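Local coordinates for protein 3-oxoadipate enol-lactonase (Burkholderia xenovorans, PDB 2XUA) that probably hydrolyses the enol-lactone of 3-oxoadipate to open its ring, a step in the bacterial breakdown of catechol, at residues Glu76-Asp81 against Ala187-Ala192; Gly102-Val107 against Ala127-Pro132; Ala110-Asp115 against Ala196-Glu201. All coordinates share one frame; numbering follows the deposited sequence.

Contact 1: residues Glu76-Asp81 against Ala187-Ala192; sequences EQLTGD and ASNCEA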
loop_
_atom_site.group_PDB
_atom_site.type_symbol
_atom_site.label_atom_id
_atom_site.label_comp_id
_atom_site.label_asym_id
_atom_site.label_seq_id
_atom_site.Cartn_x
_atom_site.Cartn_y
_atom_site.Cartn_z
ATOM N N GLU B 76 -21.729 15.891 -0.848
ATOM C CA GLU B 76 -22.858 15.002 -1.196
ATOM C C GLU B 76 -22.449 13.838 -2.069
ATOM O O GLU B 76 -23.055 12.746 -1.981
ATOM C CB GLU B 76 -24.028 15.734 -1.912
ATOM C CG GLU B 76 -24.731 16.760 -1.070
ATOM C CD GLU B 76 -23.955 18.063 -0.894
ATOM O OE1 GLU B 76 -23.233 18.441 -1.818
ATOM O OE2 GLU B 76 -24.055 18.685 0.186
ATOM N N GLN B 77 -21.491 14.031 -2.957
ATOM C CA GLN B 77 -21.033 12.893 -3.715
ATOM C C GLN B 77 -20.296 11.943 -2.724
ATOM O O GLN B 77 -20.471 10.709 -2.739
ATOM C CB GLN B 77 -20.093 13.276 -4.842
ATOM C CG GLN B 77 -20.809 13.697 -6.165
ATOM C CD GLN B 77 -19.871 14.461 -7.054
ATOM O OE1 GLN B 77 -18.940 15.090 -6.555
ATOM N NE2 GLN B 77 -20.085 14.397 -8.379
ATOM N N LEU B 78 -19.486 12.531 -1.868
ATOM C CA LEU B 78 -18.684 11.732 -0.938
ATOM C C LEU B 78 -19.531 10.961 0.046
ATOM O O LEU B 78 -19.207 9.822 0.394
ATOM C CB LEU B 78 -17.621 12.586 -0.230
ATOM C CG LEU B 78 -16.608 13.350 -1.098
ATOM C CD1 LEU B 78 -15.859 14.265 -0.167
ATOM C CD2 LEU B 78 -15.611 12.440 -1.854
ATOM N N THR B 79 -20.600 11.563 0.518
ATOM C CA THR B 79 -21.485 10.898 1.436
ATOM C C THR B 79 -22.221 9.755 0.695
ATOM O O THR B 79 -22.355 8.640 1.231
ATOM C CB THR B 79 -22.462 11.896 2.053
ATOM O OG1 THR B 79 -21.737 12.889 2.783
ATOM C CG2 THR B 79 -23.359 11.233 3.110
ATOM N N GLY B 80 -22.672 10.040 -0.524
ATOM C CA GLY B 80 -23.436 9.104 -1.319
ATOM C C GLY B 80 -22.594 7.921 -1.781
ATOM O O GLY B 80 -23.099 6.808 -2.005
ATOM N N ASP B 81 -21.295 8.172 -1.914
ATOM C CA ASP B 81 -20.363 7.117 -2.179
ATOM C C ASP B 81 -20.404 6.080 -1.037
ATOM O O ASP B 81 -20.467 4.893 -1.328
ATOM C CB ASP B 81 -18.965 7.687 -2.376
ATOM C CG ASP B 81 -18.813 8.364 -3.710
ATOM O OD1 ASP B 81 -19.769 8.343 -4.552
ATOM O OD2 ASP B 81 -17.725 8.872 -3.970
ATOM N N ALA B 187 -7.253 17.340 -6.670
ATOM C CA ALA B 187 -7.816 18.697 -6.767
ATOM C C ALA B 187 -9.369 18.713 -6.621
ATOM O O ALA B 187 -9.932 19.584 -5.952
ATOM C CB ALA B 187 -7.386 19.322 -8.096
ATOM N N SER B 188 -10.082 17.763 -7.213
ATOM C CA SER B 188 -11.545 17.824 -7.076
ATOM C C SER B 188 -12.012 17.641 -5.643
ATOM O O SER B 188 -13.055 18.150 -5.259
ATOM C CB SER B 188 -12.248 16.818 -7.981
ATOM O OG SER B 188 -11.938 17.111 -9.325
ATOM N N ASN B 189 -11.247 16.866 -4.870
ATOM C CA ASN B 189 -11.528 16.658 -3.443
ATOM C C ASN B 189 -11.144 17.903 -2.685
ATOM O O ASN B 189 -11.838 18.298 -1.736
ATOM C CB ASN B 189 -10.792 15.404 -2.933
ATOM C CG ASN B 189 -11.538 14.119 -3.308
ATOM O OD1 ASN B 189 -12.624 13.907 -2.826
ATOM N ND2 ASN B 189 -10.994 13.314 -4.192
ATOM N N CYS B 190 -10.085 18.581 -3.109
ATOM C CA CYS B 190 -9.805 19.886 -2.496
ATOM C C CYS B 190 -11.031 20.791 -2.548
ATOM O O CYS B 190 -11.422 21.391 -1.546
ATOM C CB CYS B 190 -8.654 20.576 -3.228
ATOM S SG CYS B 190 -7.032 19.805 -2.970
ATOM N N GLU B 191 -11.625 20.841 -3.743
ATOM C CA GLU B 191 -12.836 21.606 -4.000
ATOM C C GLU B 191 -13.974 21.158 -3.103
ATOM O O GLU B 191 -14.583 21.990 -2.392
ATOM C CB GLU B 191 -13.171 21.558 -5.498
ATOM C CG GLU B 191 -12.192 22.434 -6.263
ATOM C CD GLU B 191 -12.098 22.177 -7.791
ATOM O OE1 GLU B 191 -12.382 21.066 -8.290
ATOM O OE2 GLU B 191 -11.626 23.103 -8.480
ATOM N N ALA B 192 -14.200 19.834 -3.033
ATOM C CA ALA B 192 -15.219 19.350 -2.104
ATOM C C ALA B 192 -15.084 19.786 -0.663
ATOM O O ALA B 192 -16.099 20.117 -0.011
ATOM C CB ALA B 192 -15.396 17.793 -2.186
#
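L78 meets N189 and A192 where a helix of the alpha/beta hydrolase core, 75-88, faces helix 183-195. The latter probably belongs to the helical cap inserted in the chain between strands 117-123 and 209-214, as in many enzymes of this fold. The tight part is small and entirely buried, with 92 Å² covered in all. L78 divides its branches between the two partners: CD1 rests against A192 CB at 4.1 Å, and CD2 reaches the amide of N189. With L78 CG anti to its carbonyl carbon (chi1 -57°), the isobutyl group stretches across to the cap, and even so the nearest CA atoms, those of L78 and A192, remain 8.4 Å apart. M101 of helix 101-112 touches both L78 and N189.

The outer side is looser. Q77 starts off toward the cap helix, but Q77 OE1 is still 6.2 Å from A192 CB, its closest approach to 187-192, and accepts from T74 N. E191, partly exposed, is drawn off to a salt bridge with R143.

The N189 side chain, about 8 Å from the bound laevulinic acid, is fixed by its nitrogen, since ND2 donates to R61 O and weakly to G185 O. Its other end is buried without a polar partner in the model: N189 OD1 lies 3.5 Å from the methyl L78 CD2.

Contact 2: residues Gly102-Val107 against Ala127-Pro132; sequences GGLTGV and ARIGSP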
loop_
_atom_site.group_PDB
_atom_site.type_symbol
_atom_site.label_atom_id
_atom_site.label_comp_id
_atom_site.label_asym_id
_atom_site.label_seq_id
_atom_site.Cartn_x
_atom_site.Cartn_y
_atom_site.Cartn_z
ATOM N N GLY B 102 -12.248 12.331 5.761
ATOM C CA GLY B 102 -13.062 11.182 6.210
ATOM C C GLY B 102 -13.907 11.529 7.417
ATOM O O GLY B 102 -15.089 11.140 7.506
ATOM N N GLY B 103 -13.320 12.275 8.359
ATOM C CA GLY B 103 -14.077 12.728 9.548
ATOM C C GLY B 103 -15.177 13.672 9.110
ATOM O O GLY B 103 -16.300 13.569 9.608
ATOM N N LEU B 104 -14.847 14.579 8.176
ATOM C CA LEU B 104 -15.851 15.517 7.553
ATOM C C LEU B 104 -17.057 14.775 6.906
ATOM O O LEU B 104 -18.254 15.092 7.176
ATOM C CB LEU B 104 -15.105 16.441 6.561
ATOM C CG LEU B 104 -15.932 17.511 5.820
ATOM C CD1 LEU B 104 -16.540 18.528 6.756
ATOM C CD2 LEU B 104 -15.129 18.170 4.683
ATOM N N THR B 105 -16.759 13.754 6.090
ATOM C CA THR B 105 -17.780 12.817 5.557
ATOM C C THR B 105 -18.622 12.184 6.683
ATOM O O THR B 105 -19.872 11.966 6.566
ATOM C CB THR B 105 -17.054 11.724 4.757
ATOM O OG1 THR B 105 -16.321 12.346 3.707
ATOM C CG2 THR B 105 -18.036 10.719 4.113
ATOM N N GLY B 106 -17.949 11.861 7.780
ATOM C CA GLY B 106 -18.598 11.261 8.903
ATOM C C GLY B 106 -19.546 12.245 9.585
ATOM O O GLY B 106 -20.633 11.863 10.048
ATOM N N VAL B 107 -19.140 13.520 9.657
ATOM C CA VAL B 107 -20.082 14.542 10.155
ATOM C C VAL B 107 -21.303 14.597 9.252
ATOM O O VAL B 107 -22.404 14.576 9.770
ATOM C CB VAL B 107 -19.420 15.965 10.278
ATOM C CG1 VAL B 107 -20.470 17.044 10.559
ATOM C CG2 VAL B 107 -18.307 15.924 11.315
ATOM N N ALA B 127 -15.582 20.517 11.359
ATOM C CA ALA B 127 -16.815 20.633 10.562
ATOM C C ALA B 127 -16.641 21.551 9.334
ATOM O O ALA B 127 -17.478 21.516 8.401
ATOM C CB ALA B 127 -17.997 21.084 11.431
ATOM N N ARG B 128 -15.570 22.349 9.360
ATOM C CA ARG B 128 -15.066 23.124 8.225
ATOM C C ARG B 128 -13.513 23.054 8.278
ATOM O O ARG B 128 -12.862 23.525 9.231
ATOM C CB ARG B 128 -15.699 24.567 8.187
ATOM C CG ARG B 128 -14.868 25.708 7.562
ATOM C CD ARG B 128 -14.367 25.385 6.209
ATOM N NE ARG B 128 -14.278 26.512 5.275
ATOM C CZ ARG B 128 -13.674 26.423 4.083
ATOM N NH1 ARG B 128 -13.089 25.280 3.710
ATOM N NH2 ARG B 128 -13.664 27.443 3.256
ATOM N N ILE B 129 -12.936 22.350 7.293
ATOM C CA ILE B 129 -11.469 22.100 7.246
ATOM C C ILE B 129 -10.829 23.159 6.333
ATOM O O ILE B 129 -11.221 23.368 5.170
ATOM C CB ILE B 129 -11.123 20.649 6.764
ATOM C CG1 ILE B 129 -11.715 19.623 7.718
ATOM C CG2 ILE B 129 -9.582 20.428 6.629
ATOM C CD1 ILE B 129 -11.740 18.197 7.134
ATOM N N GLY B 130 -9.844 23.829 6.916
ATOM C CA GLY B 130 -9.001 24.801 6.230
ATOM C C GLY B 130 -9.796 26.007 5.743
ATOM O O GLY B 130 -10.727 26.451 6.413
ATOM N N SER B 131 -9.453 26.493 4.559
ATOM C CA SER B 131 -10.019 27.796 4.074
ATOM C C SER B 131 -9.711 27.943 2.597
ATOM O O SER B 131 -8.876 27.177 2.078
ATOM C CB SER B 131 -9.363 28.936 4.844
ATOM O OG SER B 131 -8.029 29.015 4.413
ATOM N N PRO B 132 -10.351 28.936 1.897
ATOM C CA PRO B 132 -10.113 29.022 0.463
ATOM C C PRO B 132 -8.639 29.328 0.157
ATOM O O PRO B 132 -8.107 28.879 -0.874
ATOM C CB PRO B 132 -11.038 30.154 0.030
ATOM C CG PRO B 132 -12.193 30.076 1.079
ATOM C CD PRO B 132 -11.484 29.780 2.344
#
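L104 projects from helix 101-112 and packs against the loop 127-132 through two different surfaces, the side chain of I129 and the backbone of A127. The apolar part is the meeting of L104 with I129. I129 CD1, at the end of its longer branch, lies 3.8 Å from L104 CB and touches L104 CD2 more loosely at 4.2 Å, so a single methyl covers the root and one branch of the leucine. I193 of helix 183-195 touches both residues and I75 flanks L104, which encloses the pair in the interior. V107, one turn further on, points the same way but adds only distant packing.

The second kind of contact is between a methyl and a carbonyl. With L104 CG anti to the backbone N (chi1 -179°) and chi2 at 63°, L104 CD1 comes to 3.5 Å from A127 O. The A127 CB itself points away from the helix, so this residue offers its backbone.

Polar bonds stay on the loop side. R128 lays its guanidinium over the following residues: NH1 donates weakly to I129 O at 3.0 Å, with a bent N-H...O angle of 126°, while one face covers G130 O and S131 CA. NH2 forms a salt bridge with D194, and I129 O also accepts from W135 NE1. S131 then takes the N-cap position of helix 132-145.

The I129 side chain is about 5 Å from laevulinic acid and touches the probable catalytic triad. With G102 on what is probably the nucleophile elbow, this is the joint of an alpha/beta hydrolase where the elbow helix meets the loop leading into the cap.

Contact 3: residues Ala110-Asp115 against Ala196-Glu201; sequences AARHAD and ADLRPE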
loop_
_atom_site.group_PDB
_atom_site.type_symbol
_atom_site.label_atom_id
_atom_site.label_comp_id
_atom_site.label_asym_id
_atom_site.label_seq_id
_atom_site.Cartn_x
_atom_site.Cartn_y
_atom_site.Cartn_z
ATOM N N ALA B 110 -23.363 11.304 9.824
ATOM C CA ALA B 110 -24.054 11.285 11.095
ATOM C C ALA B 110 -25.203 12.303 11.210
ATOM O O ALA B 110 -26.122 12.050 11.978
ATOM C CB ALA B 110 -23.101 11.454 12.277
ATOM N N ALA B 111 -25.088 13.440 10.504
ATOM C CA ALA B 111 -26.079 14.518 10.530
ATOM C C ALA B 111 -27.274 14.233 9.626
ATOM O O ALA B 111 -28.426 14.466 9.996
ATOM C CB ALA B 111 -25.396 15.856 10.091
ATOM N N ARG B 112 -26.977 13.781 8.416
ATOM C CA ARG B 112 -27.964 13.634 7.390
ATOM C C ARG B 112 -28.385 12.149 7.277
ATOM O O ARG B 112 -29.337 11.869 6.585
ATOM C CB ARG B 112 -27.424 14.120 6.039
ATOM C CG ARG B 112 -26.819 15.554 6.029
ATOM C CD ARG B 112 -26.051 15.780 4.766
ATOM N NE ARG B 112 -25.486 17.122 4.740
ATOM C CZ ARG B 112 -24.901 17.711 3.704
ATOM N NH1 ARG B 112 -24.774 17.113 2.527
ATOM N NH2 ARG B 112 -24.449 18.945 3.851
ATOM N N HIS B 113 -27.673 11.220 7.942
ATOM C CA HIS B 113 -28.054 9.767 7.891
ATOM C C HIS B 113 -27.903 9.027 9.207
ATOM O O HIS B 113 -27.333 7.914 9.258
ATOM C CB HIS B 113 -27.323 9.043 6.752
ATOM C CG HIS B 113 -27.466 9.695 5.406
ATOM N ND1 HIS B 113 -26.627 10.703 4.963
ATOM C CD2 HIS B 113 -28.341 9.471 4.393
ATOM C CE1 HIS B 113 -26.988 11.072 3.745
ATOM N NE2 HIS B 113 -28.009 10.322 3.367
ATOM N N ALA B 114 -28.414 9.606 10.294
ATOM C CA ALA B 114 -28.314 9.002 11.613
ATOM C C ALA B 114 -28.772 7.525 11.651
ATOM O O ALA B 114 -28.270 6.721 12.444
ATOM C CB ALA B 114 -29.090 9.789 12.587
ATOM N N ASP B 115 -29.745 7.185 10.815
ATOM C CA ASP B 115 -30.309 5.804 10.852
ATOM C C ASP B 115 -29.353 4.767 10.209
ATOM O O ASP B 115 -29.415 3.581 10.545
ATOM C CB ASP B 115 -31.649 5.735 10.117
ATOM C CG ASP B 115 -31.538 6.210 8.700
ATOM O OD1 ASP B 115 -30.528 6.862 8.390
ATOM O OD2 ASP B 115 -32.442 5.933 7.888
ATOM N N ALA B 196 -17.487 22.498 1.718
ATOM C CA ALA B 196 -18.277 21.901 2.776
ATOM C C ALA B 196 -18.064 22.635 4.064
ATOM O O ALA B 196 -16.982 22.658 4.657
ATOM C CB ALA B 196 -17.926 20.396 2.963
ATOM N N ASP B 197 -19.121 23.235 4.545
ATOM C CA ASP B 197 -19.046 23.822 5.857
ATOM C C ASP B 197 -20.196 23.189 6.596
ATOM O O ASP B 197 -21.381 23.561 6.407
ATOM C CB ASP B 197 -19.159 25.339 5.758
ATOM C CG ASP B 197 -19.160 25.997 7.107
ATOM O OD1 ASP B 197 -19.169 25.286 8.134
ATOM O OD2 ASP B 197 -19.201 27.236 7.117
ATOM N N LEU B 198 -19.841 22.197 7.413
ATOM C CA LEU B 198 -20.831 21.428 8.143
ATOM C C LEU B 198 -21.055 21.943 9.548
ATOM O O LEU B 198 -21.717 21.297 10.352
ATOM C CB LEU B 198 -20.519 19.926 8.154
ATOM C CG LEU B 198 -20.816 19.037 6.933
ATOM C CD1 LEU B 198 -21.141 19.712 5.649
ATOM C CD2 LEU B 198 -19.719 17.993 6.717
ATOM N N ARG B 199 -20.511 23.119 9.842
ATOM C CA ARG B 199 -20.682 23.690 11.140
ATOM C C ARG B 199 -22.170 23.907 11.531
ATOM O O ARG B 199 -22.516 23.661 12.654
ATOM C CB ARG B 199 -19.891 25.007 11.266
ATOM C CG ARG B 199 -18.412 24.806 11.647
ATOM C CD ARG B 199 -17.704 26.164 11.710
ATOM N NE ARG B 199 -17.611 26.692 10.365
ATOM C CZ ARG B 199 -17.265 27.937 10.055
ATOM N NH1 ARG B 199 -16.988 28.817 11.011
ATOM N NH2 ARG B 199 -17.209 28.309 8.787
ATOM N N PRO B 200 -23.038 24.385 10.622
ATOM C CA PRO B 200 -24.445 24.540 11.129
ATOM C C PRO B 200 -25.140 23.193 11.400
ATOM O O PRO B 200 -25.986 23.107 12.293
ATOM C CB PRO B 200 -25.161 25.260 9.966
ATOM C CG PRO B 200 -24.073 25.962 9.203
ATOM C CD PRO B 200 -22.898 24.922 9.260
ATOM N N GLU B 201 -24.722 22.138 10.677
ATOM C CA GLU B 201 -25.316 20.800 10.796
ATOM C C GLU B 201 -24.842 19.956 11.989
ATOM O O GLU B 201 -25.482 18.960 12.346
ATOM C CB GLU B 201 -25.045 19.993 9.508
ATOM C CG GLU B 201 -25.847 20.430 8.295
ATOM C CD GLU B 201 -25.617 19.554 7.078
ATOM O OE1 GLU B 201 -25.937 18.329 7.144
ATOM O OE2 GLU B 201 -25.126 20.101 6.044
#
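R112 and E201 both set CG anti to their own carbonyl carbons (chi1 -52° and -73°), and both chains then run out extended, crossing at about a right angle to bring guanidinium and carboxylate together. The two flat groups are nearly coplanar, 9° apart, and join side-on. R112 NE donates to E201 OE1 at 2.7 Å and R112 NH2 to E201 OE2 at 2.6 Å. Both bonds are close to straight and both oxygens use their syn lone pairs, so the pair of bonds fixes the rotation of each group. E201 OE1 also lies 3.1 Å from R112 CG, tucked in beside the arginine chain.

In this alpha/beta hydrolase fold the salt bridge ties the C-terminal end of helix 101-112 to the loop that leads from helix 183-195 toward strand 209-214. It is partly exposed, and R112 NH1 has a further partner, E76 of helix 75-88. Next to it A111 CB packs on E201 O at 3.8 Å, and L198 CD1 approaches R112 NH2 obliquely at 3.8 Å.

The loop carries a second side-on pair of its own. R199 NE meets D197 OD1 tilted from the carboxylate plane, and R199 NH2 meets D197 OD2 from above it. D197 OD1 also accepts from R199 N at 3.1 Å, closing an Asx turn; R199 NE and R199 N reach OD1 from opposite faces of the carboxylate plane.

How the contacts relate
Contacts 1 and 2 are buried and chiefly apolar, each led by a leucine, whereas contact 3 is partly exposed and relies on charge. Contacts 2 and 3 share helix 101-112, meeting it near its start and at its end. Contact 1 uses the neighbouring helix 75-88, whose L78 O packs on T105 CG2. On the other side, helix 183-195 of contact 1 runs on into loop 196-201 of contact 3. That loop is joined to contact 2 by a probable hydrogen bond from L198 N to A127 O. Charge at the exposed end of contact 3 also reaches helix 75-88, while the touching residues of contact 1 on that helix and its partner are buried.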